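Local coordinates for protein glycerol kinase, putative (Plasmodium falciparum, PDB 2W40) that probably phosphorylates glycerol with ATP to give sn-glycerol 3-phosphate, as a member of the FGGY kinase family, at residues 249-262 / 265-279. Residues are numbered along the deposited sequence; the frame is centred on the assembly and turned at random. Where two conformers were deposited one is given.
Sequences QQSACIGQAIFDEG and KCTYGTGVFLLINTG
A β-hairpin of the actin-like fold of this FGGY kinase, strands 265-268 and 272-279, carries helix 249-255 across it, with Gln249, Lys265 and Phe273 meeting at the helix's first turn. The hairpin's turn carries Thr270, an ADP-binding residue. Gln249 bends at chi2 and brings its amide obliquely against the Phe273 ring, Gln249 CD 3.4 Å from Phe273 CD2, the two planes 32° apart. Its NE2 goes to a bound glycerol, while OE1 takes a weak bond from Lys265 NZ. That buried ammonium is held more firmly within the hairpin: Lys265 NZ gives a 2.7 Å hydrogen bond to Thr267 OG1 and another to Phe273 O, which it approaches from the face opposite to Thr267 N. Asp414 OD2 shares a hydrogen bond with Thr267 OG1, so its carboxylate may favour the charged lysine. Along the lysine's methylene chain sit Ala252 CB and Cys253 SG, the sulfur also resting 3.9 Å from Leu275 CB.

After the Schellman motif that closes the helix, with Ala257 at positive phi, the chain folds back and Ile258 drops CD1 onto the Lys265 backbone. Asn277, its CG anti to the backbone N (chi1 -171°), then ties down the loop: ND2 donates to Ile258 O (2.9 Å), and a water joins OD1 to Phe259 O. The same OD1 closes an Asx turn with Gly279 N, and Asn277 O receives Gly262 N at 2.8 Å, nearly straight at 168°.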
# COMPACT_ATOMS: atom_id res chain seq x y z
N GLN C 249 -25.31 -13.11 10.59
CA GLN C 249 -24.96 -14.02 9.44
C GLN C 249 -25.98 -15.21 9.41
O GLN C 249 -26.32 -15.74 8.34
CB GLN C 249 -23.55 -14.45 9.50
CG GLN C 249 -22.55 -13.29 9.36
CD GLN C 249 -22.91 -12.33 8.22
OE1 GLN C 249 -23.20 -12.85 7.10
NE2 GLN C 249 -23.04 -11.00 8.48
N GLN C 250 -26.41 -15.70 10.59
CA GLN C 250 -27.49 -16.68 10.68
C GLN C 250 -28.81 -16.08 10.20
O GLN C 250 -29.61 -16.76 9.49
CB GLN C 250 -27.57 -17.20 12.13
CG GLN C 250 -26.49 -18.17 12.47
CD GLN C 250 -25.30 -17.59 13.20
OE1 GLN C 250 -25.01 -16.39 13.05
NE2 GLN C 250 -24.50 -18.49 13.93
N SER C 251 -29.04 -14.82 10.47
CA SER C 251 -30.24 -14.09 9.95
C SER C 251 -30.28 -14.19 8.42
O SER C 251 -31.33 -14.45 7.83
CB SER C 251 -30.35 -12.66 10.45
OG SER C 251 -31.64 -12.17 10.32
N ALA C 252 -29.15 -13.99 7.78
CA ALA C 252 -29.05 -14.07 6.35
C ALA C 252 -29.34 -15.48 5.80
O ALA C 252 -29.86 -15.64 4.65
CB ALA C 252 -27.63 -13.62 5.95
N CYS C 253 -29.02 -16.53 6.54
CA CYS C 253 -29.45 -17.93 6.26
C CYS C 253 -30.96 -18.07 6.23
O CYS C 253 -31.50 -18.69 5.31
CB CYS C 253 -28.92 -18.92 7.27
SG CYS C 253 -27.11 -19.04 7.31
N ILE C 254 -31.64 -17.39 7.14
CA ILE C 254 -33.10 -17.48 7.13
C ILE C 254 -33.64 -16.65 5.96
O ILE C 254 -34.54 -17.13 5.25
CB ILE C 254 -33.71 -17.11 8.48
CG1 ILE C 254 -33.26 -18.06 9.58
CG2 ILE C 254 -35.25 -17.18 8.45
CD1 ILE C 254 -33.80 -17.66 10.96
N GLY C 255 -33.12 -15.46 5.75
CA GLY C 255 -33.49 -14.65 4.58
C GLY C 255 -33.20 -15.22 3.21
O GLY C 255 -33.88 -14.83 2.23
N GLN C 256 -32.23 -16.14 3.14
CA GLN C 256 -31.88 -16.79 1.86
C GLN C 256 -32.66 -18.15 1.79
O GLN C 256 -32.46 -18.93 0.82
CB GLN C 256 -30.41 -17.05 1.80
CG GLN C 256 -29.48 -15.90 1.56
CD GLN C 256 -29.29 -15.62 0.08
OE1 GLN C 256 -28.31 -15.01 -0.32
NE2 GLN C 256 -30.23 -15.99 -0.69
N ALA C 257 -33.39 -18.52 2.82
CA ALA C 257 -34.11 -19.84 2.97
C ALA C 257 -33.20 -21.06 2.79
O ALA C 257 -33.61 -22.01 2.15
CB ALA C 257 -35.31 -19.99 1.97
N ILE C 258 -31.98 -21.00 3.35
CA ILE C 258 -31.08 -22.13 3.28
C ILE C 258 -31.38 -23.02 4.50
O ILE C 258 -30.68 -23.16 5.53
CB ILE C 258 -29.62 -21.73 3.00
CG1 ILE C 258 -29.10 -21.08 4.19
CG2 ILE C 258 -29.42 -20.88 1.60
CD1 ILE C 258 -27.51 -21.37 4.31
N PHE C 259 -32.50 -23.71 4.40
CA PHE C 259 -33.04 -24.51 5.47
C PHE C 259 -32.77 -25.98 5.35
O PHE C 259 -33.05 -26.72 6.32
CB PHE C 259 -34.60 -24.34 5.52
CG PHE C 259 -35.07 -22.93 5.76
CD1 PHE C 259 -34.59 -22.23 6.85
CD2 PHE C 259 -35.92 -22.28 4.90
CE1 PHE C 259 -35.10 -20.95 7.12
CE2 PHE C 259 -36.37 -20.99 5.13
CZ PHE C 259 -35.92 -20.31 6.20
N ASP C 260 -32.32 -26.44 4.17
CA ASP C 260 -32.03 -27.87 4.01
C ASP C 260 -30.57 -28.15 4.17
O ASP C 260 -29.70 -27.37 3.77
CB ASP C 260 -32.42 -28.38 2.62
CG ASP C 260 -33.92 -28.29 2.31
OD1 ASP C 260 -34.73 -28.38 3.24
OD2 ASP C 260 -34.27 -28.13 1.11
N GLU C 261 -30.29 -29.32 4.73
CA GLU C 261 -28.93 -29.80 4.82
C GLU C 261 -28.21 -29.69 3.46
O GLU C 261 -28.76 -30.08 2.37
CB GLU C 261 -29.00 -31.24 5.35
CG GLU C 261 -27.75 -31.81 5.76
CD GLU C 261 -27.96 -33.16 6.37
OE1 GLU C 261 -29.13 -33.54 6.82
OE2 GLU C 261 -26.93 -33.86 6.42
N GLY C 262 -26.99 -29.14 3.52
CA GLY C 262 -26.15 -28.90 2.39
C GLY C 262 -26.29 -27.59 1.63
O GLY C 262 -25.47 -27.30 0.76
N LYS C 265 -24.89 -20.32 1.88
CA LYS C 265 -24.96 -18.91 1.45
C LYS C 265 -23.64 -18.23 1.79
O LYS C 265 -22.91 -18.65 2.68
CB LYS C 265 -26.10 -18.20 2.05
CG LYS C 265 -25.99 -18.00 3.61
CD LYS C 265 -25.36 -16.61 3.94
CE LYS C 265 -25.10 -16.41 5.43
NZ LYS C 265 -24.11 -15.36 5.62
N CYS C 266 -23.41 -17.12 1.15
CA CYS C 266 -22.29 -16.24 1.42
C CYS C 266 -22.76 -14.80 1.40
O CYS C 266 -23.36 -14.36 0.42
CB CYS C 266 -21.19 -16.50 0.43
SG CYS C 266 -19.72 -15.56 0.80
N THR C 267 -22.56 -14.07 2.51
CA THR C 267 -22.87 -12.70 2.63
C THR C 267 -21.61 -11.86 2.53
O THR C 267 -20.63 -12.14 3.23
CB THR C 267 -23.60 -12.41 4.01
OG1 THR C 267 -24.83 -13.20 4.14
CG2 THR C 267 -23.93 -10.94 4.15
N TYR C 268 -21.69 -10.81 1.70
CA TYR C 268 -20.65 -9.87 1.49
C TYR C 268 -21.09 -8.57 2.17
O TYR C 268 -22.06 -7.89 1.77
CB TYR C 268 -20.41 -9.58 -0.02
CG TYR C 268 -19.91 -10.79 -0.79
CD1 TYR C 268 -18.61 -10.90 -1.18
CD2 TYR C 268 -20.77 -11.75 -1.27
CE1 TYR C 268 -18.16 -11.95 -1.91
CE2 TYR C 268 -20.26 -12.88 -2.01
CZ TYR C 268 -19.00 -12.94 -2.35
OH TYR C 268 -18.59 -14.04 -3.14
N GLY C 269 -20.34 -8.18 3.17
CA GLY C 269 -20.60 -7.01 3.97
C GLY C 269 -19.28 -6.42 4.51
O GLY C 269 -18.26 -6.48 3.85
N THR C 270 -19.32 -5.88 5.73
CA THR C 270 -18.07 -5.50 6.41
C THR C 270 -17.04 -6.62 6.39
O THR C 270 -15.84 -6.37 6.09
CB THR C 270 -18.41 -5.10 7.85
OG1 THR C 270 -19.35 -3.99 7.88
CG2 THR C 270 -17.23 -4.70 8.65
N GLY C 271 -17.45 -7.82 6.70
CA GLY C 271 -16.70 -9.06 6.39
C GLY C 271 -17.45 -9.89 5.37
O GLY C 271 -18.51 -9.50 4.91
N VAL C 272 -16.96 -11.08 5.08
CA VAL C 272 -17.62 -12.01 4.22
C VAL C 272 -17.80 -13.28 5.06
O VAL C 272 -16.86 -13.76 5.71
CB VAL C 272 -16.79 -12.28 2.96
CG1 VAL C 272 -17.37 -13.50 2.15
CG2 VAL C 272 -16.82 -10.92 2.16
N PHE C 273 -19.00 -13.85 5.05
CA PHE C 273 -19.33 -15.01 5.89
C PHE C 273 -20.10 -16.07 5.08
O PHE C 273 -21.19 -15.82 4.63
CB PHE C 273 -20.12 -14.59 7.10
CG PHE C 273 -19.40 -13.51 7.88
CD1 PHE C 273 -18.45 -13.86 8.84
CD2 PHE C 273 -19.55 -12.19 7.61
CE1 PHE C 273 -17.71 -12.90 9.48
CE2 PHE C 273 -18.86 -11.26 8.35
CZ PHE C 273 -17.90 -11.65 9.22
N LEU C 274 -19.49 -17.26 4.95
CA LEU C 274 -20.12 -18.39 4.26
C LEU C 274 -20.60 -19.34 5.34
O LEU C 274 -19.79 -19.80 6.16
CB LEU C 274 -19.11 -19.05 3.33
CG LEU C 274 -19.73 -20.05 2.28
CD1 LEU C 274 -18.79 -20.27 1.13
CD2 LEU C 274 -19.97 -21.32 3.00
N LEU C 275 -21.90 -19.68 5.31
CA LEU C 275 -22.42 -20.71 6.15
C LEU C 275 -23.06 -21.82 5.33
O LEU C 275 -23.82 -21.54 4.37
CB LEU C 275 -23.43 -20.20 7.16
CG LEU C 275 -22.83 -19.39 8.34
CD1 LEU C 275 -22.53 -17.92 7.96
CD2 LEU C 275 -23.77 -19.44 9.58
N ILE C 276 -22.78 -23.04 5.74
CA ILE C 276 -23.50 -24.19 5.17
C ILE C 276 -24.33 -24.87 6.23
O ILE C 276 -23.80 -25.18 7.30
CB ILE C 276 -22.51 -25.20 4.48
CG1 ILE C 276 -23.31 -26.32 3.74
CG2 ILE C 276 -21.41 -25.73 5.43
CD1 ILE C 276 -22.51 -27.11 2.63
N ASN C 277 -25.59 -25.21 5.92
CA ASN C 277 -26.46 -25.89 6.82
C ASN C 277 -26.10 -27.38 6.88
O ASN C 277 -26.03 -28.04 5.88
CB ASN C 277 -27.89 -25.63 6.35
CG ASN C 277 -28.99 -26.11 7.30
OD1 ASN C 277 -28.93 -27.19 7.87
ND2 ASN C 277 -30.09 -25.33 7.33
N THR C 278 -25.81 -27.88 8.08
CA THR C 278 -25.40 -29.28 8.28
C THR C 278 -26.56 -30.08 8.89
O THR C 278 -26.37 -31.20 9.39
CB THR C 278 -24.09 -29.41 9.12
OG1 THR C 278 -24.35 -28.94 10.44
CG2 THR C 278 -22.85 -28.67 8.52
N GLY C 279 -27.77 -29.51 8.82
CA GLY C 279 -28.96 -30.18 9.40
C GLY C 279 -28.83 -30.32 10.91
O GLY C 279 -28.22 -29.47 11.58
O HOH W 1 -31.56 -28.38 7.89
O HOH W 2 -24.53 -32.75 7.58